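Local coordinates for Baccell_00875 (Bacteroides cellulosilyticus DSM 14838, PDB 5NO8), which is a polysaccharide lyase that probably removes the L-rhamnose caps linked to glucuronic acid on complex arabinogalactan proteins, at residues R50-Y63 with P147-S161. Residues are numbered along the deposited sequence; the frame is centred on the assembly and turned at random.
Sequences RSMNWVVKTDGTQY and PFNDNYPDAQQCINS
Asn149 and Gln62 meet because each holds CG anti to its own backbone N, chi1 -157° and -170°, with Gln62 extended beyond. Gln62 NE2 donates to Asn149 OD1 at 3.0 Å, in the carbonyl plane and on a lone pair. The two amide planes stand 73° apart. Asn151 ND2 donates to Asn149 OD1 as well, at 3.0 Å, so two donors grip that oxygen. Asn149 ND2 reaches Asn53 O at 3.0 Å. With an alanine in place of Asn149, Asn53 O would probably lose its side-chain donor, and Gln62 NE2 and Asn151 ND2 the acceptor they share. Gln62 OE1 accepts from Lys57 N, which helps fix the amide's rotation. A water joins Gln62 NE2, Tyr63 OH and Asn151 OD1; Arg162 also binds that last oxygen. Beside this network Val55 and Phe148 form a single beta bridge. Val56 N donates to Pro147 O at 2.8 Å, and Asn149 N to Trp54 O at 2.9 Å. At the partly exposed end Arg50 NE donates to Asn160 OD1 at 2.9 Å, on a lone pair, guanidinium and amide nearly coplanar. Met52 SD lies 3.6 Å from Ser161 C, while its CE sits over one face of the Trp54 ring, offset toward the rim. The loop before strand 75-81 is thus tied to that after strand 137-145. The buried Asn149 amide, bonded at oxygen and nitrogen, is oriented without a charged partner across the contact.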
loop_
_atom_site.group_PDB
_atom_site.type_symbol
_atom_site.label_atom_id
_atom_site.label_comp_id
_atom_site.label_asym_id
_atom_site.label_seq_id
_atom_site.Cartn_x
_atom_site.Cartn_y
_atom_site.Cartn_z
ATOM N N ARG A 50 -13.895 -23.227 -2.589
ATOM C CA ARG A 50 -14.184 -22.108 -3.454
ATOM C C ARG A 50 -13.569 -22.231 -4.852
ATOM O O ARG A 50 -13.906 -21.439 -5.722
ATOM C CB ARG A 50 -13.760 -20.803 -2.782
ATOM C CG ARG A 50 -14.447 -20.564 -1.437
ATOM C CD ARG A 50 -13.863 -19.378 -0.691
ATOM N NE ARG A 50 -14.729 -18.990 0.434
ATOM C CZ ARG A 50 -14.767 -19.599 1.623
ATOM N NH1 ARG A 50 -13.995 -20.644 1.886
ATOM N NH2 ARG A 50 -15.604 -19.152 2.571
ATOM N N SER A 51 -12.660 -23.189 -5.050
ATOM C CA SER A 51 -12.064 -23.506 -6.353
ATOM C C SER A 51 -11.418 -22.277 -7.021
ATOM O O SER A 51 -11.535 -22.057 -8.221
ATOM C CB SER A 51 -13.112 -24.141 -7.284
ATOM O OG SER A 51 -13.572 -25.365 -6.733
ATOM N N MET A 52 -10.747 -21.468 -6.218
ATOM C CA MET A 52 -10.141 -20.246 -6.730
ATOM C C MET A 52 -9.014 -20.555 -7.732
ATOM O O MET A 52 -8.240 -21.492 -7.545
ATOM C CB MET A 52 -9.570 -19.472 -5.542
ATOM C CG MET A 52 -8.714 -18.310 -5.936
ATOM S SD MET A 52 -8.396 -17.345 -4.483
ATOM C CE MET A 52 -7.251 -16.239 -5.271
ATOM N N ASN A 53 -8.942 -19.743 -8.774
ATOM C CA ASN A 53 -7.800 -19.715 -9.698
ATOM C C ASN A 53 -6.863 -18.613 -9.225
ATOM O O ASN A 53 -7.268 -17.466 -9.126
ATOM C CB ASN A 53 -8.267 -19.410 -11.114
ATOM C CG ASN A 53 -7.153 -19.563 -12.150
ATOM O OD1 ASN A 53 -6.010 -19.909 -11.831
ATOM N ND2 ASN A 53 -7.503 -19.338 -13.404
ATOM N N TRP A 54 -5.643 -18.985 -8.889
ATOM C CA TRP A 54 -4.687 -18.044 -8.301
ATOM C C TRP A 54 -4.011 -17.164 -9.336
ATOM O O TRP A 54 -3.330 -16.185 -8.960
ATOM C CB TRP A 54 -3.672 -18.791 -7.447
ATOM C CG TRP A 54 -4.326 -19.337 -6.229
ATOM C CD1 TRP A 54 -5.007 -20.537 -6.103
ATOM C CD2 TRP A 54 -4.457 -18.683 -4.972
ATOM N NE1 TRP A 54 -5.507 -20.662 -4.839
ATOM C CE2 TRP A 54 -5.183 -19.545 -4.120
ATOM C CE3 TRP A 54 -3.991 -17.465 -4.462
ATOM C CZ2 TRP A 54 -5.473 -19.204 -2.796
ATOM C CZ3 TRP A 54 -4.265 -17.142 -3.154
ATOM C CH2 TRP A 54 -5.009 -18.008 -2.332
ATOM N N VAL A 55 -4.212 -17.463 -10.613
ATOM C CA VAL A 55 -3.747 -16.582 -11.697
ATOM C C VAL A 55 -4.880 -15.943 -12.493
ATOM O O VAL A 55 -6.010 -16.461 -12.564
ATOM C CB VAL A 55 -2.738 -17.275 -12.657
ATOM C CG1 VAL A 55 -1.511 -17.751 -11.910
ATOM C CG2 VAL A 55 -3.334 -18.432 -13.430
ATOM N N VAL A 56 -4.561 -14.799 -13.081
ATOM C CA VAL A 56 -5.430 -14.123 -14.023
ATOM C C VAL A 56 -5.509 -15.021 -15.253
ATOM O O VAL A 56 -4.496 -15.578 -15.653
ATOM C CB VAL A 56 -4.859 -12.740 -14.423
ATOM C CG1 VAL A 56 -5.793 -12.014 -15.393
ATOM C CG2 VAL A 56 -4.642 -11.875 -13.181
ATOM N N LYS A 57 -6.687 -15.139 -15.859
ATOM C CA LYS A 57 -6.787 -15.882 -17.126
ATOM C C LYS A 57 -6.091 -15.123 -18.231
ATOM O O LYS A 57 -6.212 -13.905 -18.334
ATOM C CB LYS A 57 -8.239 -16.172 -17.482
ATOM C CG LYS A 57 -8.823 -17.258 -16.586
ATOM C CD LYS A 57 -10.198 -17.698 -17.055
ATOM C CE LYS A 57 -11.207 -16.593 -16.840
ATOM N NZ LYS A 57 -12.599 -17.080 -16.997
ATOM N N THR A 58 -5.340 -15.840 -19.059
ATOM C CA THR A 58 -4.510 -15.194 -20.072
ATOM C C THR A 58 -4.972 -15.629 -21.469
ATOM O O THR A 58 -4.175 -15.848 -22.373
ATOM C CB THR A 58 -3.015 -15.471 -19.802
ATOM O OG1 THR A 58 -2.808 -16.871 -19.553
ATOM C CG2 THR A 58 -2.540 -14.683 -18.578
ATOM N N ASP A 59 -6.289 -15.714 -21.629
ATOM C CA ASP A 59 -6.924 -16.022 -22.921
ATOM C C ASP A 59 -7.882 -14.919 -23.349
ATOM O O ASP A 59 -8.735 -15.141 -24.196
ATOM C CB ASP A 59 -7.672 -17.369 -22.826
ATOM C CG ASP A 59 -8.769 -17.387 -21.752
ATOM O OD1 ASP A 59 -9.018 -16.372 -21.039
ATOM O OD2 ASP A 59 -9.413 -18.451 -21.606
ATOM N N GLY A 60 -7.760 -13.727 -22.766
ATOM C CA GLY A 60 -8.668 -12.628 -23.067
ATOM C C GLY A 60 -10.061 -12.679 -22.440
ATOM O O GLY A 60 -10.838 -11.776 -22.656
ATOM N N THR A 61 -10.387 -13.700 -21.664
ATOM C CA THR A 61 -11.749 -13.865 -21.123
ATOM C C THR A 61 -11.979 -13.227 -19.753
ATOM O O THR A 61 -13.129 -13.036 -19.338
ATOM C CB THR A 61 -12.150 -15.347 -21.034
ATOM O OG1 THR A 61 -11.313 -16.041 -20.099
ATOM C CG2 THR A 61 -12.047 -16.017 -22.410
ATOM N N GLN A 62 -10.906 -12.890 -19.044
ATOM C CA GLN A 62 -11.036 -12.155 -17.789
ATOM C C GLN A 62 -10.863 -10.674 -18.037
ATOM O O GLN A 62 -11.656 -9.870 -17.559
ATOM C CB GLN A 62 -10.025 -12.677 -16.772
ATOM C CG GLN A 62 -10.257 -12.128 -15.386
ATOM C CD GLN A 62 -9.413 -12.789 -14.326
ATOM O OE1 GLN A 62 -8.844 -13.861 -14.541
ATOM N NE2 GLN A 62 -9.378 -12.173 -13.138
ATOM N N TYR A 63 -9.784 -10.307 -18.719
ATOM C CA TYR A 63 -9.584 -8.960 -19.260
ATOM C C TYR A 63 -9.236 -9.091 -20.738
ATOM O O TYR A 63 -8.316 -9.862 -21.093
ATOM C CB TYR A 63 -8.455 -8.215 -18.511
ATOM C CG TYR A 63 -8.745 -8.067 -17.047
ATOM C CD1 TYR A 63 -9.658 -7.125 -16.600
ATOM C CD2 TYR A 63 -8.151 -8.922 -16.102
ATOM C CE1 TYR A 63 -9.955 -7.000 -15.255
ATOM C CE2 TYR A 63 -8.436 -8.807 -14.749
ATOM C CZ TYR A 63 -9.333 -7.840 -14.338
ATOM O OH TYR A 63 -9.627 -7.696 -13.032
ATOM N N PRO A 147 1.317 -13.946 -13.034
ATOM C CA PRO A 147 0.096 -13.126 -13.063
ATOM C C PRO A 147 -0.883 -13.511 -11.965
ATOM O O PRO A 147 -1.966 -13.997 -12.243
ATOM C CB PRO A 147 -0.455 -13.364 -14.465
ATOM C CG PRO A 147 0.021 -14.733 -14.808
ATOM C CD PRO A 147 1.376 -14.867 -14.177
ATOM N N PHE A 148 -0.486 -13.257 -10.722
ATOM C CA PHE A 148 -1.345 -13.510 -9.544
ATOM C C PHE A 148 -2.657 -12.742 -9.708
ATOM O O PHE A 148 -2.675 -11.603 -10.222
ATOM C CB PHE A 148 -0.660 -13.094 -8.236
ATOM C CG PHE A 148 0.503 -13.952 -7.843
ATOM C CD1 PHE A 148 0.308 -15.143 -7.156
ATOM C CD2 PHE A 148 1.805 -13.544 -8.126
ATOM C CE1 PHE A 148 1.388 -15.941 -6.776
ATOM C CE2 PHE A 148 2.882 -14.339 -7.768
ATOM C CZ PHE A 148 2.675 -15.532 -7.099
ATOM N N ASN A 149 -3.749 -13.365 -9.246
ATOM C CA ASN A 149 -5.118 -12.879 -9.490
ATOM C C ASN A 149 -5.503 -11.810 -8.467
ATOM O O ASN A 149 -6.327 -12.045 -7.579
ATOM C CB ASN A 149 -6.077 -14.091 -9.478
ATOM C CG ASN A 149 -7.367 -13.849 -10.233
ATOM O OD1 ASN A 149 -7.531 -12.858 -10.923
ATOM N ND2 ASN A 149 -8.304 -14.799 -10.099
ATOM N N ASP A 150 -4.834 -10.664 -8.566
ATOM C CA ASP A 150 -4.943 -9.564 -7.616
ATOM C C ASP A 150 -5.658 -8.440 -8.350
ATOM O O ASP A 150 -5.060 -7.633 -9.089
ATOM C CB ASP A 150 -3.558 -9.125 -7.119
ATOM C CG ASP A 150 -3.624 -8.132 -5.955
ATOM O OD1 ASP A 150 -4.636 -7.378 -5.821
ATOM O OD2 ASP A 150 -2.655 -8.112 -5.144
ATOM N N ASN A 151 -6.974 -8.419 -8.192
ATOM C CA ASN A 151 -7.808 -7.422 -8.838
ATOM C C ASN A 151 -9.172 -7.379 -8.127
ATOM O O ASN A 151 -9.440 -8.210 -7.266
ATOM C CB ASN A 151 -7.928 -7.704 -10.344
ATOM C CG ASN A 151 -8.258 -9.146 -10.635
ATOM O OD1 ASN A 151 -9.383 -9.564 -10.391
ATOM N ND2 ASN A 151 -7.263 -9.923 -11.137
ATOM N N TYR A 152 -9.973 -6.381 -8.478
ATOM C CA TYR A 152 -11.139 -5.976 -7.716
ATOM C C TYR A 152 -12.389 -5.934 -8.594
ATOM O O TYR A 152 -12.915 -4.857 -8.851
ATOM C CB TYR A 152 -10.909 -4.577 -7.135
ATOM C CG TYR A 152 -9.719 -4.407 -6.200
ATOM C CD1 TYR A 152 -9.410 -5.366 -5.228
ATOM C CD2 TYR A 152 -8.967 -3.226 -6.228
ATOM C CE1 TYR A 152 -8.333 -5.183 -4.345
ATOM C CE2 TYR A 152 -7.909 -3.027 -5.346
ATOM C CZ TYR A 152 -7.578 -3.996 -4.423
ATOM O OH TYR A 152 -6.502 -3.782 -3.539
ATOM N N PRO A 153 -12.870 -7.093 -9.057
ATOM C CA PRO A 153 -14.098 -7.085 -9.888
ATOM C C PRO A 153 -15.338 -6.667 -9.079
ATOM O O PRO A 153 -16.119 -5.863 -9.551
ATOM C CB PRO A 153 -14.208 -8.537 -10.368
ATOM C CG PRO A 153 -13.462 -9.330 -9.340
ATOM C CD PRO A 153 -12.346 -8.457 -8.871
ATOM N N ASP A 154 -15.485 -7.193 -7.868
ATOM C CA ASP A 154 -16.567 -6.832 -6.930
ATOM C C ASP A 154 -16.254 -7.477 -5.580
ATOM O O ASP A 154 -15.419 -8.388 -5.523
ATOM C CB ASP A 154 -17.952 -7.265 -7.441
ATOM C CG ASP A 154 -18.056 -8.757 -7.719
ATOM O OD1 ASP A 154 -18.018 -9.584 -6.786
ATOM O OD2 ASP A 154 -18.244 -9.114 -8.893
ATOM N N ALA A 155 -16.917 -7.034 -4.510
ATOM C CA ALA A 155 -16.612 -7.533 -3.167
ATOM C C ALA A 155 -16.755 -9.048 -3.008
ATOM O O ALA A 155 -15.939 -9.683 -2.357
ATOM C CB ALA A 155 -17.435 -6.800 -2.107
ATOM N N GLN A 156 -17.761 -9.638 -3.651
ATOM C CA GLN A 156 -18.056 -11.042 -3.414
ATOM C C GLN A 156 -17.004 -11.915 -4.082
ATOM O O GLN A 156 -16.495 -12.827 -3.473
ATOM C CB GLN A 156 -19.451 -11.415 -3.913
ATOM C CG GLN A 156 -20.571 -10.883 -3.013
ATOM C CD GLN A 156 -20.690 -9.349 -2.974
ATOM O OE1 GLN A 156 -20.929 -8.767 -1.901
ATOM N NE2 GLN A 156 -20.528 -8.685 -4.138
ATOM N N GLN A 157 -16.669 -11.619 -5.327
ATOM C CA GLN A 157 -15.597 -12.375 -5.983
ATOM C C GLN A 157 -14.234 -12.122 -5.321
ATOM O O GLN A 157 -13.409 -13.022 -5.245
ATOM C CB GLN A 157 -15.518 -12.030 -7.455
ATOM C CG GLN A 157 -16.657 -12.580 -8.278
ATOM C CD GLN A 157 -16.434 -12.260 -9.739
ATOM O OE1 GLN A 157 -16.883 -11.227 -10.224
ATOM N NE2 GLN A 157 -15.700 -13.117 -10.434
ATOM N N CYS A 158 -13.999 -10.892 -4.862
ATOM C CA CYS A 158 -12.729 -10.582 -4.181
ATOM C C CYS A 158 -12.550 -11.418 -2.933
ATOM O O CYS A 158 -11.552 -12.092 -2.773
ATOM C CB CYS A 158 -12.648 -9.123 -3.808
ATOM S SG CYS A 158 -12.390 -8.089 -5.227
ATOM N N ILE A 159 -13.565 -11.399 -2.078
ATOM C CA ILE A 159 -13.527 -12.096 -0.812
ATOM C C ILE A 159 -13.275 -13.598 -0.970
ATOM O O ILE A 159 -12.516 -14.198 -0.204
ATOM C CB ILE A 159 -14.843 -11.766 -0.041
ATOM C CG1 ILE A 159 -14.757 -10.337 0.522
ATOM C CG2 ILE A 159 -15.199 -12.790 1.011
ATOM C CD1 ILE A 159 -13.775 -10.124 1.641
ATOM N N ASN A 160 -13.897 -14.202 -1.980
ATOM C CA ASN A 160 -13.833 -15.645 -2.143
ATOM C C ASN A 160 -12.776 -16.135 -3.122
ATOM O O ASN A 160 -12.352 -17.280 -3.014
ATOM C CB ASN A 160 -15.214 -16.147 -2.571
ATOM C CG ASN A 160 -16.230 -15.990 -1.457
ATOM O OD1 ASN A 160 -16.147 -16.664 -0.427
ATOM N ND2 ASN A 160 -17.170 -15.089 -1.645
ATOM N N SER A 161 -12.407 -15.286 -4.075
ATOM C CA SER A 161 -11.734 -15.743 -5.306
ATOM C C SER A 161 -10.615 -14.863 -5.860
ATOM O O SER A 161 -10.223 -15.060 -7.011
ATOM C CB SER A 161 -12.795 -15.880 -6.416
ATOM O OG SER A 161 -13.868 -16.685 -5.954
HETATM O O HOH W 1 -17.641 -16.877 1.714
HETATM O O HOH W 2 -13.211 -19.166 -6.849
HETATM O O HOH W 3 -10.589 -17.179 -8.920
HETATM O O HOH W 4 -11.348 -10.116 -12.472
#